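Local coordinates for protein cellulase (Uncultured bacterium, PDB 6XSO) that probably cleaves internal glycosidic bonds of cellulose and related plant polysaccharides as a broad-specificity endoglucanase of glycoside hydrolase family 5, at residues A[26-31]-A[114-119]; A[36-41]-A[356-361]; A[46-51]-A[86-91]; A[126-131]-A[135-140]; A[277-282]-A[328-333]. One frame throughout, in Å; residues are numbered along the deposited sequence. Where two conformers were deposited one is given.

Contact 1: A[26-31]-A[114-119]; sequences VKNMGV and DMYCII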
# COMPACT_ATOMS: atom_id res chain seq x y z
N VAL A 26 12.14 5.03 -3.31
CA VAL A 26 11.30 5.52 -2.22
C VAL A 26 11.58 6.99 -1.96
O VAL A 26 10.66 7.78 -1.75
CB VAL A 26 11.53 4.63 -0.98
CG1 VAL A 26 10.88 5.25 0.25
CG2 VAL A 26 10.98 3.22 -1.24
N LYS A 27 12.85 7.39 -2.02
CA LYS A 27 13.15 8.82 -1.94
C LYS A 27 12.52 9.59 -3.09
O LYS A 27 11.98 10.69 -2.90
CB LYS A 27 14.67 9.02 -1.95
CG LYS A 27 15.13 10.46 -2.06
CD LYS A 27 16.66 10.53 -2.15
CE LYS A 27 17.16 11.94 -2.44
NZ LYS A 27 16.73 12.44 -3.78
N ASN A 28 12.61 9.04 -4.31
CA ASN A 28 12.17 9.79 -5.48
C ASN A 28 10.65 9.85 -5.62
O ASN A 28 10.15 10.66 -6.41
CB ASN A 28 12.78 9.20 -6.76
CG ASN A 28 14.26 9.44 -6.85
OD1 ASN A 28 14.77 10.39 -6.29
ND2 ASN A 28 14.95 8.59 -7.59
N MET A 29 9.93 9.01 -4.87
CA MET A 29 8.47 9.07 -4.89
C MET A 29 7.93 10.40 -4.38
O MET A 29 6.81 10.79 -4.74
CB MET A 29 7.89 7.97 -4.01
CG MET A 29 7.97 6.59 -4.61
SD MET A 29 7.60 5.28 -3.42
CE MET A 29 7.89 3.83 -4.43
N GLY A 30 8.69 11.14 -3.58
CA GLY A 30 8.16 12.39 -3.06
C GLY A 30 7.01 12.13 -2.09
O GLY A 30 7.11 11.29 -1.19
N VAL A 31 5.92 12.87 -2.29
CA VAL A 31 4.68 12.63 -1.56
C VAL A 31 3.69 11.94 -2.48
O VAL A 31 3.54 12.34 -3.64
CB VAL A 31 4.05 13.90 -0.95
CG1 VAL A 31 4.81 14.29 0.30
CG2 VAL A 31 3.96 15.03 -1.96
N ASP A 114 4.66 10.61 -15.36
CA ASP A 114 5.98 10.34 -14.81
C ASP A 114 5.95 10.24 -13.29
O ASP A 114 6.93 10.56 -12.61
CB ASP A 114 7.03 11.35 -15.29
CG ASP A 114 8.42 10.75 -15.28
OD1 ASP A 114 8.58 9.60 -15.75
OD2 ASP A 114 9.34 11.43 -14.79
N MET A 115 4.82 9.79 -12.75
CA MET A 115 4.75 9.44 -11.35
C MET A 115 4.99 7.95 -11.17
O MET A 115 4.75 7.15 -12.08
CB MET A 115 3.37 9.80 -10.77
CG MET A 115 3.13 11.33 -10.62
SD MET A 115 1.62 11.77 -9.71
CE MET A 115 0.44 11.31 -10.94
N TYR A 116 5.47 7.57 -9.99
CA TYR A 116 5.52 6.16 -9.61
C TYR A 116 4.10 5.63 -9.40
O TYR A 116 3.18 6.35 -9.02
CB TYR A 116 6.30 5.98 -8.31
CG TYR A 116 7.77 6.25 -8.45
CD1 TYR A 116 8.27 7.53 -8.41
CD2 TYR A 116 8.65 5.20 -8.65
CE1 TYR A 116 9.62 7.78 -8.55
CE2 TYR A 116 9.99 5.43 -8.79
CZ TYR A 116 10.47 6.72 -8.73
OH TYR A 116 11.81 6.95 -8.87
N CYS A 117 3.94 4.32 -9.62
CA CYS A 117 2.66 3.65 -9.41
C CYS A 117 2.90 2.35 -8.65
O CYS A 117 3.71 1.52 -9.08
CB CYS A 117 1.98 3.34 -10.74
SG CYS A 117 0.29 2.72 -10.53
N ILE A 118 2.22 2.17 -7.52
CA ILE A 118 2.23 0.91 -6.78
C ILE A 118 0.89 0.22 -7.02
O ILE A 118 -0.17 0.81 -6.79
CB ILE A 118 2.43 1.16 -5.28
CG1 ILE A 118 3.78 1.80 -4.96
CG2 ILE A 118 2.26 -0.16 -4.50
CD1 ILE A 118 3.85 2.35 -3.51
N ILE A 119 0.92 -1.06 -7.43
CA ILE A 119 -0.28 -1.89 -7.47
C ILE A 119 -0.11 -3.02 -6.46
O ILE A 119 1.00 -3.50 -6.24
CB ILE A 119 -0.63 -2.47 -8.85
CG1 ILE A 119 0.56 -3.24 -9.43
CG2 ILE A 119 -1.09 -1.34 -9.79
CD1 ILE A 119 0.20 -3.98 -10.73
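The phenol ring of Tyr116 receives Met29 on one face, where the CG methylene sits 3.8 Å above the ring plane, displaced toward the rim. This is a CH-pi contact: Met29 CG is 4.2 Å from the centroid of the Tyr116 ring and 24° off its normal. Met29 crosses the ring at about a right angle, its chain extended beyond CG, which carries the methyl end along the strand to Ile118, where Met29 CE lies 4.4 Å from Ile118 CD1. Nearer the hydroxyl, Asn28 passes with CB 3.2 Å from Tyr116 OH, amide and ring planes 30° apart. The two polar ends do not bond to each other but share a carboxylate, Tyr116 OH and Asn28 ND2 each being hydrogen-bonded to Glu20. A cation-pi contact with Lys167 adds to the surroundings of the ring. Met29 also touches Ala78, Leu169 and Phe347, which belong to three different barrel strands, and is buried among them. Helix 22-28 thus lies across the start of strand 116-119, and Met29 packs into the N-terminal end of the barrel interior, as expected of the closed bottom of an eight-stranded TIM barrel.

Contact 2: A[36-41]-A[356-361]; sequences GNTLDA and ASRTMP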
# COMPACT_ATOMS: atom_id res chain seq x y z
N GLY A 36 -8.01 5.35 -3.37
CA GLY A 36 -8.71 4.40 -2.53
C GLY A 36 -10.19 4.23 -2.87
O GLY A 36 -10.84 5.07 -3.50
N ASN A 37 -10.72 3.08 -2.44
CA ASN A 37 -12.13 2.73 -2.57
C ASN A 37 -12.56 2.67 -4.04
O ASN A 37 -13.71 2.94 -4.39
CB ASN A 37 -13.04 3.68 -1.78
CG ASN A 37 -13.04 3.42 -0.28
OD1 ASN A 37 -12.29 2.59 0.26
ND2 ASN A 37 -13.91 4.14 0.41
N THR A 38 -11.64 2.27 -4.91
CA THR A 38 -11.80 2.32 -6.36
C THR A 38 -11.59 0.93 -6.92
O THR A 38 -12.50 0.08 -6.84
CB THR A 38 -10.90 3.44 -6.92
OG1 THR A 38 -11.21 4.68 -6.25
CG2 THR A 38 -11.17 3.64 -8.40
N LEU A 39 -10.39 0.60 -7.42
CA LEU A 39 -10.20 -0.78 -7.90
C LEU A 39 -10.13 -1.78 -6.75
O LEU A 39 -10.21 -2.99 -6.99
CB LEU A 39 -8.94 -0.87 -8.76
CG LEU A 39 -8.85 0.13 -9.92
CD1 LEU A 39 -7.62 -0.11 -10.79
CD2 LEU A 39 -10.12 0.10 -10.77
N ASP A 40 -9.98 -1.29 -5.52
CA ASP A 40 -10.06 -2.11 -4.31
C ASP A 40 -11.49 -2.33 -3.82
O ASP A 40 -11.71 -3.18 -2.94
CB ASP A 40 -9.22 -1.49 -3.19
CG ASP A 40 -9.41 0.05 -3.05
OD1 ASP A 40 -9.49 0.78 -4.06
OD2 ASP A 40 -9.44 0.54 -1.88
N ALA A 41 -12.47 -1.60 -4.34
CA ALA A 41 -13.83 -1.77 -3.89
C ALA A 41 -14.32 -3.19 -4.17
O ALA A 41 -13.94 -3.81 -5.17
CB ALA A 41 -14.76 -0.78 -4.58
N ALA A 356 -17.27 12.59 -7.11
CA ALA A 356 -17.45 13.28 -8.38
C ALA A 356 -16.39 14.35 -8.62
O ALA A 356 -16.21 14.77 -9.77
CB ALA A 356 -18.84 13.91 -8.42
N SER A 357 -15.70 14.80 -7.57
CA SER A 357 -14.64 15.79 -7.75
C SER A 357 -13.54 15.25 -8.65
O SER A 357 -12.90 16.00 -9.39
CB SER A 357 -14.07 16.22 -6.40
OG SER A 357 -15.05 16.91 -5.64
N ARG A 358 -13.30 13.94 -8.59
CA ARG A 358 -12.25 13.35 -9.42
C ARG A 358 -12.55 13.49 -10.91
O ARG A 358 -11.63 13.52 -11.72
CB ARG A 358 -12.12 11.87 -9.07
CG ARG A 358 -11.59 11.58 -7.70
CD ARG A 358 -11.52 10.08 -7.50
NE ARG A 358 -11.03 9.67 -6.19
CZ ARG A 358 -10.91 8.39 -5.83
NH1 ARG A 358 -11.22 7.45 -6.73
NH2 ARG A 358 -10.48 8.06 -4.63
N THR A 359 -13.83 13.51 -11.28
CA THR A 359 -14.22 13.57 -12.68
C THR A 359 -13.99 14.95 -13.28
O THR A 359 -13.89 15.08 -14.51
CB THR A 359 -15.69 13.16 -12.76
OG1 THR A 359 -15.87 11.95 -12.01
CG2 THR A 359 -16.13 12.96 -14.20
N MET A 360 -13.85 15.97 -12.43
CA MET A 360 -13.77 17.34 -12.95
C MET A 360 -12.52 17.56 -13.78
O MET A 360 -12.63 17.98 -14.94
CB MET A 360 -13.97 18.34 -11.81
CG MET A 360 -15.41 18.35 -11.30
SD MET A 360 -15.67 19.35 -9.83
CE MET A 360 -15.59 21.00 -10.53
N PRO A 361 -11.30 17.35 -13.25
CA PRO A 361 -10.95 17.01 -11.87
C PRO A 361 -10.77 18.26 -11.01
O PRO A 361 -10.46 19.32 -11.54
CB PRO A 361 -9.61 16.29 -12.05
CG PRO A 361 -8.97 17.06 -13.18
CD PRO A 361 -10.11 17.42 -14.12
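A buried two-point grip of one arginine joins the loop after the first barrel strand to the loop after the last: Arg358 of 356-361 holds Gly36 and Thr38 of 36-41. Its side chain is fully extended, chi2 to chi4 all near 180°, and so delivers the guanidinium edge-on. Arg358 NH1 donates to Thr38 OG1 over 2.8 Å in an almost straight bond (170°), with the oxygen in the guanidinium plane. Arg358 NH2 reaches Gly36 O at 3.2 Å, lying in the carbonyl plane on a lone pair. The same Gly36 O accepts the hydroxyl of Thr38 from above that plane, Thr38 OG1 to Gly36 O 2.8 Å, so the three groups close a ring of bonds and the direction of the hydroxyl is fixed. Strands 31-34 and 345-349 are neighbours in the closed TIM barrel, and the grip bridges their C-terminal ends, the side on which family 5 enzymes carry their active site. A leucine in place of Arg358 would probably leave Thr38 OG1 without its guanidinium donor and Gly36 O with just the Thr38 hydroxyl here. Arg358 NE is held by Ser353 O. Within the type I turn from Thr38 to Ala41, Asp40 folds back and its OD1 accepts Thr38 N at 2.8 Å.

Contact 3: A[46-51]-A[86-91]; sequences KTWTTT and YQEMDA. With NA (sodium ion), chain D.
Lys46 to Trp48 pass Gln87 and Glu88 as irregular chain on both sides, and just beyond, Thr50 takes the N-cap position of helix 51-55. Trp48 carries the contact. The NE2 end of Gln87 lies over one face of the indole, toward the rim, amide and ring planes 53° apart. Gln87 NE2 comes within 3.0 Å of Lys46 O at an angle too poor for a hydrogen bond, and donates to Asp43 O instead. In the ring plane, water 1 accepts from Trp48 NE1 and donates to Gln87 OE1 over 2.7 Å. Glu88 is bent at chi2 (-65°), which turns its carboxylate back to the pyrrole side of the indole, Glu88 OE2 lying 3.4 Å from Trp48 CD1. That oxygen is bonded to His54, whose ring also meets the indole. These are the loops after the first and second strands of the TIM barrel, meeting at its C-terminal end, and solvent stitches their backbones together. Water 2 takes the N-H of Trp48 and donates a hydrogen bond to Gln87 O, 2.9 Å away. A sodium ion adds a further bridge: Trp48 O binds it at 2.3 Å, and five waters complete an octahedron. One of them, water 4, stands 2.3 Å from the sodium and donates both to Gln87 O and to Glu88 OE1, the latter over 2.8 Å.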
# COMPACT_ATOMS: atom_id res chain seq x y z
N LYS A 46 -22.36 -9.54 -4.25
CA LYS A 46 -22.61 -9.28 -5.65
C LYS A 46 -21.63 -10.08 -6.50
O LYS A 46 -20.58 -10.52 -6.03
CB LYS A 46 -22.43 -7.80 -6.01
CG LYS A 46 -23.14 -6.82 -5.10
CD LYS A 46 -24.51 -6.44 -5.63
CE LYS A 46 -24.95 -5.10 -5.03
NZ LYS A 46 -26.35 -5.16 -4.51
N THR A 47 -22.01 -10.25 -7.76
CA THR A 47 -21.16 -10.78 -8.83
C THR A 47 -21.13 -9.72 -9.91
O THR A 47 -22.18 -9.15 -10.26
CB THR A 47 -21.76 -12.09 -9.36
OG1 THR A 47 -21.78 -13.06 -8.31
CG2 THR A 47 -20.94 -12.64 -10.53
N TRP A 48 -19.94 -9.42 -10.43
CA TRP A 48 -19.80 -8.39 -11.44
C TRP A 48 -19.88 -8.98 -12.85
O TRP A 48 -19.45 -10.10 -13.11
CB TRP A 48 -18.44 -7.71 -11.32
CG TRP A 48 -18.06 -7.16 -9.99
CD1 TRP A 48 -16.85 -7.28 -9.39
CD2 TRP A 48 -18.88 -6.40 -9.09
NE1 TRP A 48 -16.84 -6.61 -8.19
CE2 TRP A 48 -18.08 -6.09 -7.97
CE3 TRP A 48 -20.21 -5.97 -9.11
CZ2 TRP A 48 -18.57 -5.35 -6.88
CZ3 TRP A 48 -20.69 -5.23 -8.03
CH2 TRP A 48 -19.87 -4.93 -6.94
N THR A 49 -20.42 -8.17 -13.78
CA THR A 49 -20.33 -8.46 -15.20
C THR A 49 -19.62 -7.38 -16.01
O THR A 49 -19.39 -7.59 -17.21
CB THR A 49 -21.74 -8.67 -15.81
OG1 THR A 49 -22.55 -7.51 -15.59
CG2 THR A 49 -22.41 -9.89 -15.20
N THR A 50 -19.29 -6.23 -15.40
CA THR A 50 -18.50 -5.20 -16.06
C THR A 50 -17.45 -4.67 -15.10
O THR A 50 -17.61 -4.75 -13.87
CB THR A 50 -19.34 -3.99 -16.50
OG1 THR A 50 -19.70 -3.22 -15.35
CG2 THR A 50 -20.59 -4.43 -17.23
N THR A 51 -16.38 -4.10 -15.65
CA THR A 51 -15.38 -3.50 -14.77
C THR A 51 -15.94 -2.29 -14.04
O THR A 51 -15.51 -1.97 -12.93
CB THR A 51 -14.10 -3.10 -15.52
OG1 THR A 51 -14.37 -2.00 -16.40
CG2 THR A 51 -13.53 -4.22 -16.30
N TYR A 86 -10.41 -10.80 -5.83
CA TYR A 86 -11.11 -12.06 -5.68
C TYR A 86 -12.42 -12.13 -6.47
O TYR A 86 -12.86 -13.23 -6.84
CB TYR A 86 -11.36 -12.38 -4.20
CG TYR A 86 -12.46 -11.59 -3.50
CD1 TYR A 86 -13.75 -12.09 -3.40
CD2 TYR A 86 -12.19 -10.36 -2.91
CE1 TYR A 86 -14.75 -11.37 -2.75
CE2 TYR A 86 -13.18 -9.64 -2.27
CZ TYR A 86 -14.46 -10.16 -2.19
OH TYR A 86 -15.46 -9.46 -1.55
N GLN A 87 -13.07 -10.99 -6.71
CA GLN A 87 -14.28 -10.98 -7.52
C GLN A 87 -13.97 -10.95 -9.01
O GLN A 87 -14.90 -10.84 -9.83
CB GLN A 87 -15.19 -9.81 -7.14
CG GLN A 87 -15.47 -9.75 -5.64
CD GLN A 87 -16.67 -8.89 -5.29
OE1 GLN A 87 -16.53 -7.70 -5.02
NE2 GLN A 87 -17.87 -9.49 -5.32
N GLU A 88 -12.69 -11.05 -9.37
CA GLU A 88 -12.23 -11.03 -10.75
C GLU A 88 -11.46 -12.29 -11.10
O GLU A 88 -10.81 -12.34 -12.15
CB GLU A 88 -11.39 -9.77 -11.01
CG GLU A 88 -12.11 -8.45 -10.73
CD GLU A 88 -13.31 -8.17 -11.66
OE1 GLU A 88 -13.48 -8.84 -12.70
OE2 GLU A 88 -14.09 -7.26 -11.33
N MET A 89 -11.54 -13.33 -10.26
CA MET A 89 -10.80 -14.57 -10.42
C MET A 89 -11.79 -15.72 -10.56
O MET A 89 -12.81 -15.76 -9.87
CB MET A 89 -9.95 -14.83 -9.18
CG MET A 89 -8.80 -13.86 -9.01
SD MET A 89 -8.06 -13.82 -7.36
CE MET A 89 -7.33 -15.45 -7.29
N ASP A 90 -11.49 -16.65 -11.47
CA ASP A 90 -12.32 -17.83 -11.66
C ASP A 90 -11.93 -18.90 -10.65
O ASP A 90 -11.12 -18.68 -9.75
CB ASP A 90 -12.30 -18.24 -13.13
CG ASP A 90 -11.02 -18.97 -13.55
OD1 ASP A 90 -10.13 -19.20 -12.70
OD2 ASP A 90 -10.92 -19.31 -14.76
N ALA A 91 -12.54 -20.09 -10.79
CA ALA A 91 -12.34 -21.16 -9.82
C ALA A 91 -10.87 -21.57 -9.75
O ALA A 91 -10.40 -22.03 -8.70
CB ALA A 91 -13.21 -22.37 -10.17
NA NA D . -17.55 -11.02 -13.98
O HOH W 1 -14.49 -6.41 -6.29
O HOH W 2 -17.74 -11.24 -9.54
O HOH W 3 -15.68 -6.88 -13.47
O HOH W 4 -15.85 -10.33 -12.57
O HOH W 5 -18.78 -12.01 -15.83
O HOH W 6 -17.79 -12.74 -12.23
O HOH W 7 -15.98 -12.06 -15.20
O HOH W 8 -17.14 -8.89 -14.97

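Contact 4: A[126-131]-A[135-140]; sequences GADKDA and WIKADE
Lys137 sets out with CG beside its backbone N (chi1 -58°), stays extended to CE and then bends at chi4 (-60°), which swings NZ onto the carboxylate of Asp128. Both residues belong to the long loop between strand 116-119 and helix 140-161 of the TIM barrel, and their salt bridge pulls its two limbs together. Lys137 NZ meets Asp128 OD1 at 2.7 Å from the syn side, 19° out of the carboxylate plane. Ser134 lies between the limbs: its N donates to Asp128 OD1, and its OG is bonded to Lys137 NZ. An alanine in place of Asp128 would probably leave the buried ammonium of Lys137 without its counter-charge and the N-H of Ser134 without this acceptor. Gly126 runs alongside with a positive phi, a conformation in which any side chain would collide with the carbonyl oxygen of the residue before. Water 9 spans the remaining distance, accepting from Gly126 N at 3.0 Å and standing 2.8 Å from Ile136 O, one of several acceptors within its reach.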
# COMPACT_ATOMS: atom_id res chain seq x y z
N GLY A 126 -7.75 -8.82 5.00
CA GLY A 126 -8.39 -7.90 5.92
C GLY A 126 -9.36 -8.56 6.88
O GLY A 126 -9.47 -9.79 6.97
N ALA A 127 -10.06 -7.72 7.63
CA ALA A 127 -10.96 -8.20 8.67
C ALA A 127 -12.27 -8.72 8.10
O ALA A 127 -12.95 -8.03 7.33
CB ALA A 127 -11.24 -7.05 9.65
N ASP A 128 -12.62 -9.94 8.48
CA ASP A 128 -13.91 -10.49 8.12
C ASP A 128 -15.03 -9.62 8.66
O ASP A 128 -14.95 -9.10 9.78
CB ASP A 128 -14.10 -11.87 8.75
CG ASP A 128 -13.03 -12.85 8.36
OD1 ASP A 128 -12.48 -12.73 7.24
OD2 ASP A 128 -12.77 -13.76 9.19
N LYS A 129 -16.11 -9.50 7.89
CA LYS A 129 -17.26 -8.71 8.33
C LYS A 129 -18.47 -9.12 7.51
O LYS A 129 -18.48 -8.93 6.29
CB LYS A 129 -16.96 -7.22 8.15
CG LYS A 129 -18.11 -6.27 8.44
CD LYS A 129 -18.63 -6.41 9.86
CE LYS A 129 -19.34 -5.13 10.31
NZ LYS A 129 -20.02 -4.44 9.18
N ASP A 130 -19.48 -9.67 8.18
CA ASP A 130 -20.75 -10.06 7.55
C ASP A 130 -20.45 -11.02 6.41
O ASP A 130 -19.83 -12.07 6.67
CB ASP A 130 -21.51 -8.78 7.18
CG ASP A 130 -21.87 -7.96 8.40
OD1 ASP A 130 -22.20 -8.56 9.45
OD2 ASP A 130 -21.81 -6.72 8.31
N ALA A 131 -20.85 -10.74 5.17
CA ALA A 131 -20.63 -11.65 4.06
C ALA A 131 -19.19 -11.67 3.57
O ALA A 131 -18.82 -12.57 2.81
CB ALA A 131 -21.55 -11.27 2.89
N TRP A 135 -9.64 -14.00 1.96
CA TRP A 135 -9.09 -15.31 1.66
C TRP A 135 -7.60 -15.43 1.97
O TRP A 135 -7.12 -16.56 2.17
CB TRP A 135 -9.39 -15.75 0.22
CG TRP A 135 -8.74 -14.99 -0.89
CD1 TRP A 135 -9.17 -13.83 -1.45
CD2 TRP A 135 -7.56 -15.38 -1.62
NE1 TRP A 135 -8.32 -13.45 -2.47
CE2 TRP A 135 -7.34 -14.40 -2.61
CE3 TRP A 135 -6.68 -16.46 -1.54
CZ2 TRP A 135 -6.27 -14.46 -3.49
CZ3 TRP A 135 -5.61 -16.52 -2.42
CH2 TRP A 135 -5.43 -15.52 -3.39
N ILE A 136 -6.88 -14.32 2.04
CA ILE A 136 -5.46 -14.31 2.38
C ILE A 136 -5.38 -13.96 3.87
O ILE A 136 -5.70 -12.83 4.25
CB ILE A 136 -4.65 -13.33 1.53
CG1 ILE A 136 -4.82 -13.66 0.05
CG2 ILE A 136 -3.18 -13.36 1.95
CD1 ILE A 136 -4.19 -12.63 -0.87
N LYS A 137 -4.98 -14.90 4.70
CA LYS A 137 -4.89 -14.68 6.14
C LYS A 137 -3.52 -15.03 6.68
O LYS A 137 -2.86 -15.96 6.19
CB LYS A 137 -5.94 -15.50 6.90
CG LYS A 137 -7.37 -15.22 6.47
CD LYS A 137 -8.34 -15.77 7.49
CE LYS A 137 -9.79 -15.50 7.16
NZ LYS A 137 -10.08 -14.04 7.08
N ALA A 138 -3.11 -14.30 7.71
CA ALA A 138 -1.85 -14.54 8.41
C ALA A 138 -2.07 -15.70 9.37
O ALA A 138 -2.25 -15.54 10.58
CB ALA A 138 -1.37 -13.29 9.13
N ASP A 139 -2.10 -16.89 8.78
CA ASP A 139 -2.39 -18.15 9.47
C ASP A 139 -1.68 -19.19 8.63
O ASP A 139 -1.88 -19.21 7.41
CB ASP A 139 -3.89 -18.40 9.50
CG ASP A 139 -4.24 -19.72 10.14
OD1 ASP A 139 -4.02 -20.80 9.53
OD2 ASP A 139 -4.72 -19.71 11.30
N GLU A 140 -0.78 -19.97 9.24
CA GLU A 140 0.08 -20.83 8.44
C GLU A 140 -0.71 -21.91 7.71
O GLU A 140 -0.31 -22.35 6.63
CB GLU A 140 1.21 -21.44 9.29
CG GLU A 140 2.31 -22.03 8.43
CD GLU A 140 3.53 -22.44 9.22
OE1 GLU A 140 3.58 -22.10 10.42
OE2 GLU A 140 4.39 -23.11 8.61
O HOH W 9 -6.44 -11.12 6.39

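Contact 5: A[277-282]-A[328-333]; sequences KTISAI and MFQFVD
Ile279 and Ile282, one turn apart, form the side of 277-282 that packs on Gln330 and Phe331 of helix 325-341. The segment starts away from this partner: Lys277, still in the loop, makes a salt bridge with Asp285 of the helix that follows, and Thr278 is the N-cap, its OG1 accepting Ala281 N at 3.1 Å to fix the first turn. Ile279 comes next. Its CG1 lies opposite the backbone N across chi1 (-174°), which points CG1 at the other helix, Ile279 CD1 ending 3.7 Å from Gln330 CB. Ile279 CD1 also reaches the backbone there, 4.0 Å from Phe331 N, so the methyl rests against the helix itself. One turn on, Ile282 uses the other branch. Ile282 CG2 meets the Phe331 ring at its edge, close to the ring plane, with Phe331 CD1 3.6 Å away, and the two side chains cross at about a right angle. Leu327 of the same helix touches both isoleucines, and Phe335 meets the ring of Phe331. The helices follow the sixth and seventh barrel strands and are neighbours in the outer layer of the TIM barrel. The amide of Gln330 has its polar partner in Ser326 of its own helix. With mostly methyl, methylene and ring-edge carbons meeting, and no hydrogen bond between the segments, the cohesion probably comes from burying apolar surface and from shape and, unlike a hydrogen bond, does not depend on a precise direction.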
# COMPACT_ATOMS: atom_id res chain seq x y z
N LYS A 277 -4.54 15.73 21.96
CA LYS A 277 -3.10 15.86 22.16
C LYS A 277 -2.63 17.25 21.77
O LYS A 277 -3.22 17.92 20.91
CB LYS A 277 -2.34 14.83 21.32
CG LYS A 277 -2.62 13.40 21.72
CD LYS A 277 -1.83 12.44 20.88
CE LYS A 277 -2.18 10.99 21.24
NZ LYS A 277 -1.45 10.03 20.38
N THR A 278 -1.53 17.66 22.39
CA THR A 278 -0.87 18.88 21.99
C THR A 278 0.04 18.57 20.81
O THR A 278 0.42 17.42 20.57
CB THR A 278 0.01 19.42 23.11
OG1 THR A 278 1.09 18.49 23.32
CG2 THR A 278 -0.80 19.60 24.40
N ILE A 279 0.41 19.62 20.07
CA ILE A 279 1.28 19.39 18.92
C ILE A 279 2.64 18.86 19.36
O ILE A 279 3.25 18.05 18.66
CB ILE A 279 1.38 20.63 18.01
CG1 ILE A 279 2.17 20.29 16.74
CG2 ILE A 279 2.01 21.82 18.75
CD1 ILE A 279 1.62 19.16 15.89
N SER A 280 3.12 19.28 20.53
CA SER A 280 4.37 18.72 21.03
C SER A 280 4.26 17.20 21.23
O SER A 280 5.16 16.44 20.84
CB SER A 280 4.77 19.40 22.34
OG SER A 280 5.88 18.73 22.91
N ALA A 281 3.17 16.75 21.83
CA ALA A 281 3.00 15.32 22.04
C ALA A 281 2.89 14.58 20.71
O ALA A 281 3.39 13.45 20.58
CB ALA A 281 1.77 15.07 22.93
N ILE A 282 2.19 15.18 19.74
CA ILE A 282 2.04 14.57 18.41
C ILE A 282 3.39 14.39 17.74
O ILE A 282 3.67 13.33 17.16
CB ILE A 282 1.08 15.42 17.54
CG1 ILE A 282 -0.34 15.33 18.09
CG2 ILE A 282 1.12 14.97 16.08
CD1 ILE A 282 -1.27 16.47 17.67
N MET A 328 -4.40 19.31 12.58
CA MET A 328 -4.14 18.30 11.57
C MET A 328 -3.05 18.76 10.60
O MET A 328 -2.17 17.98 10.22
CB MET A 328 -5.42 17.96 10.80
CG MET A 328 -5.18 16.89 9.78
SD MET A 328 -6.69 16.48 8.93
CE MET A 328 -6.11 15.14 7.90
N PHE A 329 -3.12 20.02 10.17
CA PHE A 329 -2.11 20.55 9.25
C PHE A 329 -0.73 20.63 9.91
O PHE A 329 0.28 20.41 9.24
CB PHE A 329 -2.55 21.92 8.73
CG PHE A 329 -3.68 21.88 7.71
CD1 PHE A 329 -4.29 20.70 7.31
CD2 PHE A 329 -4.12 23.05 7.14
CE1 PHE A 329 -5.32 20.72 6.36
CE2 PHE A 329 -5.14 23.06 6.19
CZ PHE A 329 -5.73 21.92 5.81
N GLN A 330 -0.67 20.95 11.21
CA GLN A 330 0.62 20.93 11.91
C GLN A 330 1.15 19.51 12.00
O GLN A 330 2.37 19.29 11.91
CB GLN A 330 0.47 21.54 13.30
CG GLN A 330 -0.04 22.97 13.28
CD GLN A 330 -0.51 23.43 14.64
OE1 GLN A 330 0.22 23.30 15.64
NE2 GLN A 330 -1.72 23.97 14.71
N PHE A 331 0.25 18.54 12.18
CA PHE A 331 0.64 17.14 12.17
C PHE A 331 1.20 16.75 10.81
O PHE A 331 2.26 16.11 10.71
CB PHE A 331 -0.57 16.27 12.56
CG PHE A 331 -0.47 14.83 12.10
CD1 PHE A 331 0.41 13.97 12.71
CD2 PHE A 331 -1.25 14.37 11.05
CE1 PHE A 331 0.52 12.66 12.30
CE2 PHE A 331 -1.13 13.07 10.62
CZ PHE A 331 -0.26 12.21 11.25
N VAL A 332 0.49 17.14 9.73
CA VAL A 332 0.93 16.86 8.36
C VAL A 332 2.34 17.40 8.14
O VAL A 332 3.23 16.70 7.62
CB VAL A 332 -0.06 17.49 7.35
CG1 VAL A 332 0.56 17.64 5.97
CG2 VAL A 332 -1.36 16.69 7.32
N ASP A 333 2.56 18.67 8.47
CA ASP A 333 3.86 19.28 8.23
C ASP A 333 4.97 18.42 8.84
O ASP A 333 5.99 18.15 8.20
CB ASP A 333 3.92 20.66 8.90
CG ASP A 333 3.10 21.72 8.19
OD1 ASP A 333 2.58 21.48 7.09
OD2 ASP A 333 2.99 22.83 8.75

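All five contacts belong to one eight-stranded TIM barrel. Contact 1 lies at its N-terminal end, its centre about 12 Å from the centre of the chain, whereas contacts 2 and 3 join different loops and contact 4 closes one long loop, all at the C-terminal end. Contact 5 joins two outer helices, its centre about 42 Å from that of contact 3. Contact 2 links residues more than 300 apart, in loops after the first and last strands, neighbours in the closed sheet; it encloses contacts 3, 4 and 5 along the chain and alternates with contact 1. Only contacts 3 and 4 touch, through Tyr86 and Met89 on Trp135, so the loops after the second and third strands pack together on the face where this family keeps its active site.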